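Local coordinates for protein mediator of RNA polymerase II transcription subunit 18 (Schizosaccharomyces pombe, PDB 3C0T) that serves in the Mediator complex, a coactivator that conveys signals from gene-specific regulatory proteins to the RNA polymerase II transcription machinery, at residues Gln2-Leu7 with Val169-Ala174; Phe134-Arg139 with Ala187-Val192; Thr31-Trp36 with Ser60-His65; Ile125-Glu130 with Gln142-Ser147. One frame throughout, in Å; residues are numbered along the deposited sequence.

In the fold
From the N terminus, strand 2-10 is laid down first, but its partner in contact 1 comes only with 169-174, so this pairing closes a loop spanning most of the chain. Within that loop contact 3 closes first, where 60-65 returns to 31-36, and contact 4 follows as the hairpin pairing of 125-130 with 142-147. Contact 2 starts at the turn of that same hairpin and ends on helix 179-196, so it crosses both contact 4 and contact 1. Strands 27-41, 118-133, 136-146, 165-173 and 2-10 are successive neighbours in a closed antiparallel barrel. Contacts 1, 3 and 4 join its strands, while contact 2 seats the helix against it.

Contact 1: Gln2-Leu7 with Val169-Ala174; sequences QELYLL and VYTHVA
Leu4 and Val173 make the tight part of this contact: Leu4 CD1 lies 3.6 Å from Val173 CG2, the two side chains meeting at a slant. They share a sheet face with Gln2, Leu6, Val169 and Thr171, and helix 179-196 closes over it, with Leu189 and Glu186 touching Leu4 and Met182 touching Val173. Beneath the side chains six backbone hydrogen bonds link the antiparallel strands, ranging from 2.7 Å between Leu6 N and Val169 O to 3.0 Å between Leu4 N and Thr171 O.

The other face carries Glu3, Tyr5, Tyr170 and His172. Tyr5 CB and Tyr170 CB meet at 3.8 Å; in both residues CG stands between the backbone N and the carbonyl carbon (chi1 67° and 63°), which starts each ring away from the opposite strand and leaves the CB atoms to touch. The solvent side is at partly exposed His172, which runs beside Glu3 in the same direction. Glu3 OE1 comes to the ring edge, 3.0 Å from His172 CE1, while His172 ND1 lies 3.6 Å from Glu3 CB and has no polar partner in the model although the contact buries it. Glu3 OE2 forms a salt bridge with Arg97 on strand 95-104. An alanine in place of Glu3 would probably leave Arg97 without this carboxylate and the edge of His172 at CE1 without its oxygen neighbour. With strand 2-10 bonded to 95-104 on one flank and to 165-173 on the other, the pairing is that of adjacent staves in a closed antiparallel beta barrel, the core of the Med18 fold.

Contact 2: Phe134-Arg139 with Ala187-Val192; sequences FDTTVR and ANLTKV
Phe134 lays one ring face against the aliphatic chain of Lys191, which crosses it at about a right angle. Lys191 CD sits 3.8 Å from the ring centroid and only 14° off the normal, a CH-pi contact, and Lys191 CB is 3.7 Å from Phe134 CD1. At the ring edge Val192 CG2 approaches Phe134 CD1 to 4.1 Å.

Asn188 meets the backbone next to the ring. Phe134 O is 3.0 Å from Asn188 CG and only slightly farther from CB, OD1 and ND2, which places it above the amide group; its angle to ND2 is too poor for a hydrogen bond. Lys191, bent at its last torsion (chi4 81°), brings NZ back to a weak 3.4 Å hydrogen bond with Asn188 OD1. An alanine in place of Asn188 would probably leave Phe134 O without the amide packed over it and let the Lys191 ammonium swing away. Deeper in, Thr136 CG2 packs 3.6 Å from Asn188 CB, while Thr136 OG1 has Phe133 O as its hydrogen-bond partner.

Phe134 and Asp135 both have positive phi and form the two-residue turn between strands 118-133 and 136-146. The axes of strand segment 136-139 and helix segment 187-192, 9.4 Å apart at closest and 43° from parallel, describe a helix packed on a barrel wall, with the tip of a tight beta hairpin resting on its side.

Contact 3: Thr31-Trp36 with Ser60-His65; sequences TILEFW and SNIESH
Ile62 packs between Leu33 and Phe35. Its CB is still 4.1 Å from Leu33 O, but chi1 of 49° sets CG1 between its own backbone N and carbonyl carbon, which brings Ile62 CG1 to 3.2 Å from Leu33 O and up against Leu33 CG. The other branch, CG2, meets Phe35 CB at 3.8 Å. At the tip, CD1 touches Leu33 CG and CD2 on one hand and lies near the plane of the Phe35 ring, at its edge. Trp72 meets the same Phe35 ring, and Ile152 touches both Phe35 and Ile62.

The backbone shows where the regular pairing gives out. Phe35 N donates to Ser60 O over 2.8 Å in a nearly straight bond (170°), and Ser60 N answers to Phe35 O at 2.9 Å. One residue pair farther, Glu34 lies across from Asn61 as a non-hydrogen-bonded pair. Beyond it Leu33 O no longer has one good donor but receives weak bonds from Ile62 N (3.1 Å) and Glu63 N, a sign that the chain is turning away from strand 27-41. The last link is peripheral: Thr31 OG1 makes a weak bond of 3.3 Å with Glu63 OE1, the two side chains crossing at about a right angle.

On the Glu34 side, Trp36 NE1 reaches Glu34 OE1 at 3.0 Å from above the carboxylate plane, and Arg139 adds a salt bridge to that same oxygen. Two regular antiparallel pairs giving way to a turn mark the end of strand 56-61 in the barrel, at the point where it leaves its neighbour.

Contact 4: Ile125-Glu130 with Gln142-Ser147; sequences IIQGLE and QTLIPS
Leu144 N gives Ile125 O a hydrogen bond of 2.6 Å, and Gln142 N gives Gln127 O one of 2.7 Å. The return bonds are Ile125 N to Leu144 O at 2.9 Å, where the donor stands 44° above the carbonyl plane, and Gln127 N to Gln142 O at 3.0 Å. The axes of the two segments run 137° apart, and the pairing is confined to 125-127 against 142-144.

Outward from the backbone, Gln127 and Gln142 run side by side in the same direction with their amide planes turned 50° apart, and Gln127 NE2 comes to 3.4 Å from Gln142 OE1. Leu144 CD2 meets Gln127 at both ends, CB at 3.5 Å and the amide, as the two side chains cross at a slant. On the opposite face Ile126 CD1 meets Thr143 CB at 3.7 Å, and apolar side chains of another protein's chain pack on both residues. Past the pairing, Ile125 CD1 passes Pro146 CG at 3.9 Å, and Phe35 of strand 27-41 touches both.

The chemistry implies a hairpin whose register is fixed by paired backbone bonds, while its side chains contribute mostly apolar contact, including to a partner protein.

Contact 1: Gln2-Leu7 with Val169-Ala174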
# COMPACT_ATOMS: atom_id res chain seq x y z
N GLN A 2 8.62 -8.29 9.39
CA GLN A 2 9.38 -7.10 9.02
C GLN A 2 9.28 -6.81 7.53
O GLN A 2 9.51 -7.70 6.70
CB GLN A 2 10.84 -7.30 9.42
CG GLN A 2 11.52 -6.11 10.08
CD GLN A 2 10.92 -5.78 11.43
OE1 GLN A 2 10.71 -6.66 12.25
NE2 GLN A 2 10.66 -4.50 11.67
N GLU A 3 8.94 -5.58 7.18
CA GLU A 3 8.86 -5.19 5.78
C GLU A 3 10.02 -4.28 5.41
O GLU A 3 10.18 -3.20 5.98
CB GLU A 3 7.53 -4.47 5.47
CG GLU A 3 7.44 -4.00 4.02
CD GLU A 3 6.10 -3.35 3.67
OE1 GLU A 3 5.06 -4.03 3.79
OE2 GLU A 3 6.09 -2.17 3.28
N LEU A 4 10.84 -4.71 4.46
CA LEU A 4 11.96 -3.89 3.98
C LEU A 4 11.44 -3.31 2.66
O LEU A 4 10.85 -4.04 1.85
CB LEU A 4 13.22 -4.74 3.77
CG LEU A 4 13.78 -5.39 5.04
CD1 LEU A 4 12.96 -6.63 5.40
CD2 LEU A 4 15.25 -5.78 4.83
N TYR A 5 11.64 -2.02 2.43
CA TYR A 5 11.08 -1.42 1.23
C TYR A 5 11.81 -0.20 0.69
O TYR A 5 12.70 0.34 1.32
CB TYR A 5 9.64 -1.02 1.53
CG TYR A 5 9.58 0.10 2.55
CD1 TYR A 5 9.60 1.44 2.14
CD2 TYR A 5 9.59 -0.18 3.92
CE1 TYR A 5 9.64 2.47 3.07
CE2 TYR A 5 9.63 0.85 4.86
CZ TYR A 5 9.65 2.17 4.43
OH TYR A 5 9.72 3.20 5.35
N LEU A 6 11.36 0.22 -0.49
CA LEU A 6 11.87 1.41 -1.16
C LEU A 6 10.66 2.04 -1.81
O LEU A 6 9.75 1.33 -2.26
CB LEU A 6 12.90 1.03 -2.23
CG LEU A 6 14.25 0.54 -1.70
CD1 LEU A 6 15.13 0.12 -2.87
CD2 LEU A 6 14.91 1.65 -0.89
N LEU A 7 10.63 3.36 -1.85
CA LEU A 7 9.51 4.07 -2.45
C LEU A 7 9.96 5.05 -3.53
O LEU A 7 11.07 5.59 -3.48
CB LEU A 7 8.74 4.83 -1.37
CG LEU A 7 7.73 4.05 -0.52
CD1 LEU A 7 7.21 4.94 0.59
CD2 LEU A 7 6.57 3.58 -1.38
N VAL A 169 8.46 -0.82 -3.59
CA VAL A 169 9.20 -2.07 -3.70
C VAL A 169 9.41 -2.62 -2.30
O VAL A 169 9.88 -1.90 -1.41
CB VAL A 169 10.58 -1.86 -4.37
CG1 VAL A 169 11.26 -3.21 -4.59
CG2 VAL A 169 10.40 -1.13 -5.71
N TYR A 170 9.06 -3.89 -2.09
CA TYR A 170 9.19 -4.45 -0.76
C TYR A 170 9.34 -5.96 -0.72
O TYR A 170 9.13 -6.66 -1.72
CB TYR A 170 7.97 -4.08 0.09
CG TYR A 170 6.66 -4.64 -0.45
CD1 TYR A 170 5.97 -3.98 -1.47
CD2 TYR A 170 6.14 -5.85 0.02
CE1 TYR A 170 4.79 -4.52 -2.02
CE2 TYR A 170 4.98 -6.40 -0.52
CZ TYR A 170 4.31 -5.73 -1.54
OH TYR A 170 3.18 -6.29 -2.11
N THR A 171 9.71 -6.45 0.45
CA THR A 171 9.84 -7.87 0.70
C THR A 171 9.61 -8.04 2.20
O THR A 171 9.84 -7.12 2.98
CB THR A 171 11.22 -8.41 0.30
OG1 THR A 171 11.19 -9.83 0.42
CG2 THR A 171 12.31 -7.84 1.19
N HIS A 172 9.12 -9.21 2.59
CA HIS A 172 8.85 -9.48 3.99
C HIS A 172 9.77 -10.53 4.59
O HIS A 172 10.10 -11.53 3.95
CB HIS A 172 7.40 -9.95 4.17
CG HIS A 172 6.38 -8.91 3.84
ND1 HIS A 172 6.28 -7.72 4.52
CD2 HIS A 172 5.39 -8.89 2.91
CE1 HIS A 172 5.28 -7.01 4.03
NE2 HIS A 172 4.72 -7.70 3.05
N VAL A 173 10.18 -10.29 5.84
CA VAL A 173 11.03 -11.22 6.57
C VAL A 173 10.28 -11.59 7.85
O VAL A 173 10.03 -10.74 8.71
CB VAL A 173 12.39 -10.58 6.94
CG1 VAL A 173 13.21 -11.55 7.77
CG2 VAL A 173 13.14 -10.19 5.67
N ALA A 174 9.90 -12.86 7.95
CA ALA A 174 9.14 -13.36 9.10
C ALA A 174 9.76 -13.08 10.47
O ALA A 174 9.09 -12.56 11.36
CB ALA A 174 8.91 -14.87 8.95

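Contact 2: Phe134-Arg139 with Ala187-Val192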
# COMPACT_ATOMS: atom_id res chain seq x y z
N PHE A 134 13.83 -11.07 -8.06
CA PHE A 134 14.79 -11.21 -6.97
C PHE A 134 14.09 -11.38 -5.63
O PHE A 134 14.52 -10.81 -4.62
CB PHE A 134 15.71 -9.99 -6.90
CG PHE A 134 16.71 -9.93 -8.01
CD1 PHE A 134 16.79 -8.80 -8.83
CD2 PHE A 134 17.57 -11.00 -8.25
CE1 PHE A 134 17.72 -8.74 -9.87
CE2 PHE A 134 18.50 -10.96 -9.29
CZ PHE A 134 18.58 -9.83 -10.10
N ASP A 135 13.00 -12.15 -5.63
CA ASP A 135 12.25 -12.37 -4.41
C ASP A 135 11.67 -11.13 -3.75
O ASP A 135 11.47 -11.09 -2.53
CB ASP A 135 13.12 -13.10 -3.39
CG ASP A 135 12.79 -14.55 -3.30
OD1 ASP A 135 13.09 -15.28 -4.27
OD2 ASP A 135 12.22 -14.94 -2.26
N THR A 136 11.43 -10.09 -4.54
CA THR A 136 10.84 -8.88 -3.99
C THR A 136 9.62 -8.56 -4.85
O THR A 136 9.48 -9.08 -5.95
CB THR A 136 11.81 -7.67 -4.06
OG1 THR A 136 11.92 -7.24 -5.42
CG2 THR A 136 13.18 -8.05 -3.54
N THR A 137 8.75 -7.71 -4.33
CA THR A 137 7.55 -7.32 -5.04
C THR A 137 7.64 -5.84 -5.36
O THR A 137 8.06 -5.04 -4.53
CB THR A 137 6.28 -7.56 -4.18
OG1 THR A 137 6.14 -8.96 -3.92
CG2 THR A 137 5.04 -7.06 -4.91
N VAL A 138 7.26 -5.48 -6.58
CA VAL A 138 7.28 -4.08 -6.95
C VAL A 138 5.89 -3.74 -7.44
O VAL A 138 5.40 -4.28 -8.44
CB VAL A 138 8.36 -3.78 -8.00
CG1 VAL A 138 8.67 -5.02 -8.77
CG2 VAL A 138 7.92 -2.66 -8.91
N ARG A 139 5.24 -2.85 -6.70
CA ARG A 139 3.89 -2.43 -6.99
C ARG A 139 3.86 -0.97 -7.44
O ARG A 139 4.52 -0.11 -6.84
CB ARG A 139 3.04 -2.63 -5.72
CG ARG A 139 1.65 -2.03 -5.77
CD ARG A 139 0.93 -2.15 -4.43
NE ARG A 139 0.56 -3.53 -4.10
CZ ARG A 139 -0.48 -3.85 -3.34
NH1 ARG A 139 -1.26 -2.90 -2.83
NH2 ARG A 139 -0.77 -5.13 -3.11
N ALA A 187 19.79 -7.05 0.32
CA ALA A 187 20.60 -7.30 -0.86
C ALA A 187 19.67 -7.41 -2.07
O ALA A 187 19.98 -6.92 -3.15
CB ALA A 187 21.40 -8.59 -0.68
N ASN A 188 18.52 -8.05 -1.88
CA ASN A 188 17.57 -8.18 -2.98
C ASN A 188 16.98 -6.82 -3.37
O ASN A 188 16.80 -6.54 -4.56
CB ASN A 188 16.45 -9.16 -2.63
CG ASN A 188 16.88 -10.61 -2.76
OD1 ASN A 188 17.67 -10.95 -3.66
ND2 ASN A 188 16.37 -11.47 -1.90
N LEU A 189 16.69 -5.99 -2.38
CA LEU A 189 16.16 -4.66 -2.67
C LEU A 189 17.20 -3.87 -3.45
O LEU A 189 16.85 -3.16 -4.41
CB LEU A 189 15.81 -3.92 -1.37
CG LEU A 189 14.50 -4.35 -0.70
CD1 LEU A 189 14.25 -3.52 0.53
CD2 LEU A 189 13.35 -4.18 -1.68
N THR A 190 18.46 -4.00 -3.07
CA THR A 190 19.53 -3.29 -3.76
C THR A 190 19.62 -3.69 -5.23
O THR A 190 19.85 -2.85 -6.09
CB THR A 190 20.89 -3.53 -3.07
OG1 THR A 190 20.93 -2.79 -1.85
CG2 THR A 190 22.04 -3.09 -3.96
N LYS A 191 19.43 -4.97 -5.51
CA LYS A 191 19.47 -5.46 -6.88
C LYS A 191 18.32 -4.85 -7.69
O LYS A 191 18.52 -4.38 -8.82
CB LYS A 191 19.35 -6.99 -6.91
CG LYS A 191 20.44 -7.75 -6.14
CD LYS A 191 20.25 -9.24 -6.38
CE LYS A 191 21.28 -10.10 -5.66
NZ LYS A 191 20.96 -10.33 -4.23
N VAL A 192 17.11 -4.87 -7.13
CA VAL A 192 15.95 -4.32 -7.81
C VAL A 192 16.11 -2.81 -8.01
O VAL A 192 15.75 -2.27 -9.05
CB VAL A 192 14.65 -4.60 -7.01
CG1 VAL A 192 13.43 -4.03 -7.72
CG2 VAL A 192 14.49 -6.10 -6.82

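Contact 3: Thr31-Trp36 with Ser60-His65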
# COMPACT_ATOMS: atom_id res chain seq x y z
N THR A 31 -2.87 -7.53 -11.93
CA THR A 31 -3.60 -6.34 -11.54
C THR A 31 -3.85 -6.34 -10.05
O THR A 31 -3.93 -7.39 -9.41
CB THR A 31 -4.97 -6.23 -12.25
OG1 THR A 31 -5.81 -7.30 -11.81
CG2 THR A 31 -4.80 -6.32 -13.75
N ILE A 32 -3.96 -5.14 -9.51
CA ILE A 32 -4.22 -4.92 -8.10
C ILE A 32 -5.43 -3.98 -7.99
O ILE A 32 -5.44 -2.90 -8.58
CB ILE A 32 -3.03 -4.21 -7.41
CG1 ILE A 32 -1.80 -5.13 -7.35
CG2 ILE A 32 -3.46 -3.71 -6.04
CD1 ILE A 32 -1.98 -6.38 -6.50
N LEU A 33 -6.44 -4.41 -7.25
CA LEU A 33 -7.61 -3.57 -7.00
C LEU A 33 -8.08 -3.97 -5.60
O LEU A 33 -8.73 -5.00 -5.43
CB LEU A 33 -8.72 -3.79 -8.02
CG LEU A 33 -9.78 -2.68 -7.91
CD1 LEU A 33 -9.18 -1.35 -8.36
CD2 LEU A 33 -11.00 -3.01 -8.77
N GLU A 34 -7.74 -3.15 -4.61
CA GLU A 34 -8.08 -3.43 -3.21
C GLU A 34 -8.91 -2.33 -2.55
O GLU A 34 -8.75 -1.14 -2.85
CB GLU A 34 -6.80 -3.63 -2.39
CG GLU A 34 -5.78 -4.57 -3.02
CD GLU A 34 -4.41 -4.50 -2.36
OE1 GLU A 34 -4.00 -3.40 -1.89
OE2 GLU A 34 -3.72 -5.54 -2.33
N PHE A 35 -9.78 -2.74 -1.63
CA PHE A 35 -10.58 -1.78 -0.88
C PHE A 35 -10.02 -1.82 0.54
O PHE A 35 -9.97 -2.89 1.17
CB PHE A 35 -12.06 -2.19 -0.87
CG PHE A 35 -12.99 -1.06 -0.55
CD1 PHE A 35 -13.73 -0.44 -1.56
CD2 PHE A 35 -13.10 -0.58 0.75
CE1 PHE A 35 -14.57 0.65 -1.27
CE2 PHE A 35 -13.94 0.51 1.05
CZ PHE A 35 -14.67 1.12 0.03
N TRP A 36 -9.58 -0.67 1.04
CA TRP A 36 -9.02 -0.57 2.38
C TRP A 36 -9.90 0.27 3.28
O TRP A 36 -10.32 1.36 2.89
CB TRP A 36 -7.64 0.08 2.35
CG TRP A 36 -6.55 -0.75 1.77
CD1 TRP A 36 -6.27 -0.91 0.44
CD2 TRP A 36 -5.58 -1.52 2.49
NE1 TRP A 36 -5.19 -1.74 0.29
CE2 TRP A 36 -4.74 -2.13 1.53
CE3 TRP A 36 -5.33 -1.77 3.85
CZ2 TRP A 36 -3.67 -2.97 1.88
CZ3 TRP A 36 -4.27 -2.60 4.20
CH2 TRP A 36 -3.44 -3.19 3.21
N SER A 60 -9.54 -5.77 1.39
CA SER A 60 -10.35 -6.73 0.67
C SER A 60 -9.98 -6.64 -0.80
O SER A 60 -9.89 -5.55 -1.37
CB SER A 60 -11.84 -6.41 0.84
OG SER A 60 -12.60 -7.16 -0.09
N ASN A 61 -9.75 -7.79 -1.42
CA ASN A 61 -9.42 -7.83 -2.83
C ASN A 61 -10.74 -7.72 -3.60
O ASN A 61 -11.49 -8.69 -3.69
CB ASN A 61 -8.70 -9.13 -3.18
CG ASN A 61 -8.34 -9.23 -4.65
OD1 ASN A 61 -7.67 -10.18 -5.07
ND2 ASN A 61 -8.77 -8.25 -5.43
N ILE A 62 -11.04 -6.54 -4.13
CA ILE A 62 -12.30 -6.37 -4.85
C ILE A 62 -12.18 -6.78 -6.31
O ILE A 62 -13.16 -6.75 -7.05
CB ILE A 62 -12.82 -4.92 -4.75
CG1 ILE A 62 -11.72 -3.92 -5.08
CG2 ILE A 62 -13.37 -4.68 -3.35
CD1 ILE A 62 -12.17 -2.47 -4.97
N GLU A 63 -10.99 -7.19 -6.70
CA GLU A 63 -10.74 -7.65 -8.06
C GLU A 63 -11.58 -8.91 -8.29
O GLU A 63 -11.88 -9.27 -9.43
CB GLU A 63 -9.25 -7.95 -8.24
CG GLU A 63 -8.87 -8.75 -9.48
CD GLU A 63 -9.26 -8.06 -10.77
OE1 GLU A 63 -8.82 -8.53 -11.84
OE2 GLU A 63 -10.02 -7.07 -10.73
N SER A 64 -11.97 -9.55 -7.18
CA SER A 64 -12.78 -10.77 -7.21
C SER A 64 -14.17 -10.52 -6.64
O SER A 64 -14.60 -11.19 -5.69
CB SER A 64 -12.09 -11.88 -6.41
OG SER A 64 -12.04 -11.55 -5.03
N HIS A 65 -14.89 -9.55 -7.22
CA HIS A 65 -16.24 -9.20 -6.77
C HIS A 65 -17.11 -8.67 -7.90
O HIS A 65 -16.60 -8.17 -8.91
CB HIS A 65 -16.19 -8.14 -5.67
CG HIS A 65 -16.00 -8.68 -4.30
ND1 HIS A 65 -16.90 -9.55 -3.71
CD2 HIS A 65 -15.02 -8.48 -3.39
CE1 HIS A 65 -16.48 -9.86 -2.50
NE2 HIS A 65 -15.34 -9.23 -2.28

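Contact 4: Ile125-Glu130 with Gln142-Ser147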
# COMPACT_ATOMS: atom_id res chain seq x y z
N ILE A 125 -9.23 3.19 -2.01
CA ILE A 125 -9.07 2.11 -2.96
C ILE A 125 -7.69 2.17 -3.60
O ILE A 125 -7.18 3.26 -3.87
CB ILE A 125 -10.17 2.21 -4.05
CG1 ILE A 125 -11.51 1.78 -3.45
CG2 ILE A 125 -9.79 1.37 -5.27
CD1 ILE A 125 -12.69 1.97 -4.38
N ILE A 126 -7.07 1.01 -3.79
CA ILE A 126 -5.76 0.95 -4.42
C ILE A 126 -5.92 0.29 -5.79
O ILE A 126 -6.47 -0.81 -5.92
CB ILE A 126 -4.73 0.12 -3.61
CG1 ILE A 126 -4.42 0.80 -2.27
CG2 ILE A 126 -3.43 -0.00 -4.41
CD1 ILE A 126 -3.95 2.24 -2.39
N GLN A 127 -5.44 1.01 -6.80
CA GLN A 127 -5.48 0.57 -8.18
C GLN A 127 -4.04 0.50 -8.68
O GLN A 127 -3.29 1.48 -8.55
CB GLN A 127 -6.24 1.61 -9.02
CG GLN A 127 -6.12 1.42 -10.53
CD GLN A 127 -6.44 2.70 -11.30
OE1 GLN A 127 -7.16 2.67 -12.29
NE2 GLN A 127 -5.88 3.82 -10.86
N GLY A 128 -3.64 -0.63 -9.25
CA GLY A 128 -2.28 -0.72 -9.74
C GLY A 128 -1.87 -2.06 -10.31
O GLY A 128 -2.70 -2.95 -10.53
N LEU A 129 -0.56 -2.19 -10.55
CA LEU A 129 0.03 -3.40 -11.10
C LEU A 129 1.10 -3.91 -10.15
O LEU A 129 1.75 -3.13 -9.44
CB LEU A 129 0.65 -3.11 -12.47
CG LEU A 129 -0.32 -2.85 -13.62
CD1 LEU A 129 0.42 -2.33 -14.85
CD2 LEU A 129 -1.07 -4.14 -13.93
N GLU A 130 1.29 -5.22 -10.15
CA GLU A 130 2.29 -5.80 -9.28
C GLU A 130 3.22 -6.70 -10.08
O GLU A 130 2.77 -7.53 -10.88
CB GLU A 130 1.63 -6.58 -8.16
CG GLU A 130 2.42 -6.58 -6.88
CD GLU A 130 1.64 -7.14 -5.70
OE1 GLU A 130 1.31 -8.34 -5.73
OE2 GLU A 130 1.37 -6.37 -4.75
N GLN A 142 -2.07 3.72 -7.62
CA GLN A 142 -2.69 5.01 -7.41
C GLN A 142 -3.71 4.81 -6.31
O GLN A 142 -4.36 3.76 -6.25
CB GLN A 142 -3.37 5.45 -8.70
CG GLN A 142 -3.45 6.94 -8.87
CD GLN A 142 -3.65 7.33 -10.31
OE1 GLN A 142 -4.68 7.02 -10.92
NE2 GLN A 142 -2.65 8.00 -10.88
N THR A 143 -3.85 5.77 -5.40
CA THR A 143 -4.84 5.59 -4.36
C THR A 143 -6.07 6.42 -4.72
O THR A 143 -5.99 7.62 -4.97
CB THR A 143 -4.27 5.90 -2.94
OG1 THR A 143 -4.78 7.14 -2.46
CG2 THR A 143 -2.77 5.93 -2.96
N LEU A 144 -7.20 5.72 -4.79
CA LEU A 144 -8.47 6.32 -5.18
C LEU A 144 -9.48 6.47 -4.04
O LEU A 144 -9.27 5.97 -2.94
CB LEU A 144 -9.08 5.49 -6.31
CG LEU A 144 -8.60 5.71 -7.75
CD1 LEU A 144 -7.35 6.57 -7.82
CD2 LEU A 144 -8.37 4.35 -8.41
N ILE A 145 -10.58 7.15 -4.34
CA ILE A 145 -11.64 7.41 -3.38
C ILE A 145 -12.97 6.92 -3.95
O ILE A 145 -13.33 7.27 -5.07
CB ILE A 145 -11.77 8.94 -3.09
CG1 ILE A 145 -10.44 9.49 -2.59
CG2 ILE A 145 -12.86 9.20 -2.06
CD1 ILE A 145 -9.95 8.82 -1.33
N PRO A 146 -13.71 6.09 -3.19
CA PRO A 146 -15.00 5.57 -3.64
C PRO A 146 -15.96 6.73 -3.93
O PRO A 146 -15.89 7.78 -3.29
CB PRO A 146 -15.49 4.74 -2.46
CG PRO A 146 -14.23 4.37 -1.74
CD PRO A 146 -13.40 5.62 -1.83
N SER A 147 -16.85 6.55 -4.90
CA SER A 147 -17.80 7.61 -5.21
C SER A 147 -18.93 7.59 -4.17
O SER A 147 -19.74 8.51 -4.10
CB SER A 147 -18.35 7.43 -6.64
OG SER A 147 -18.72 6.09 -6.89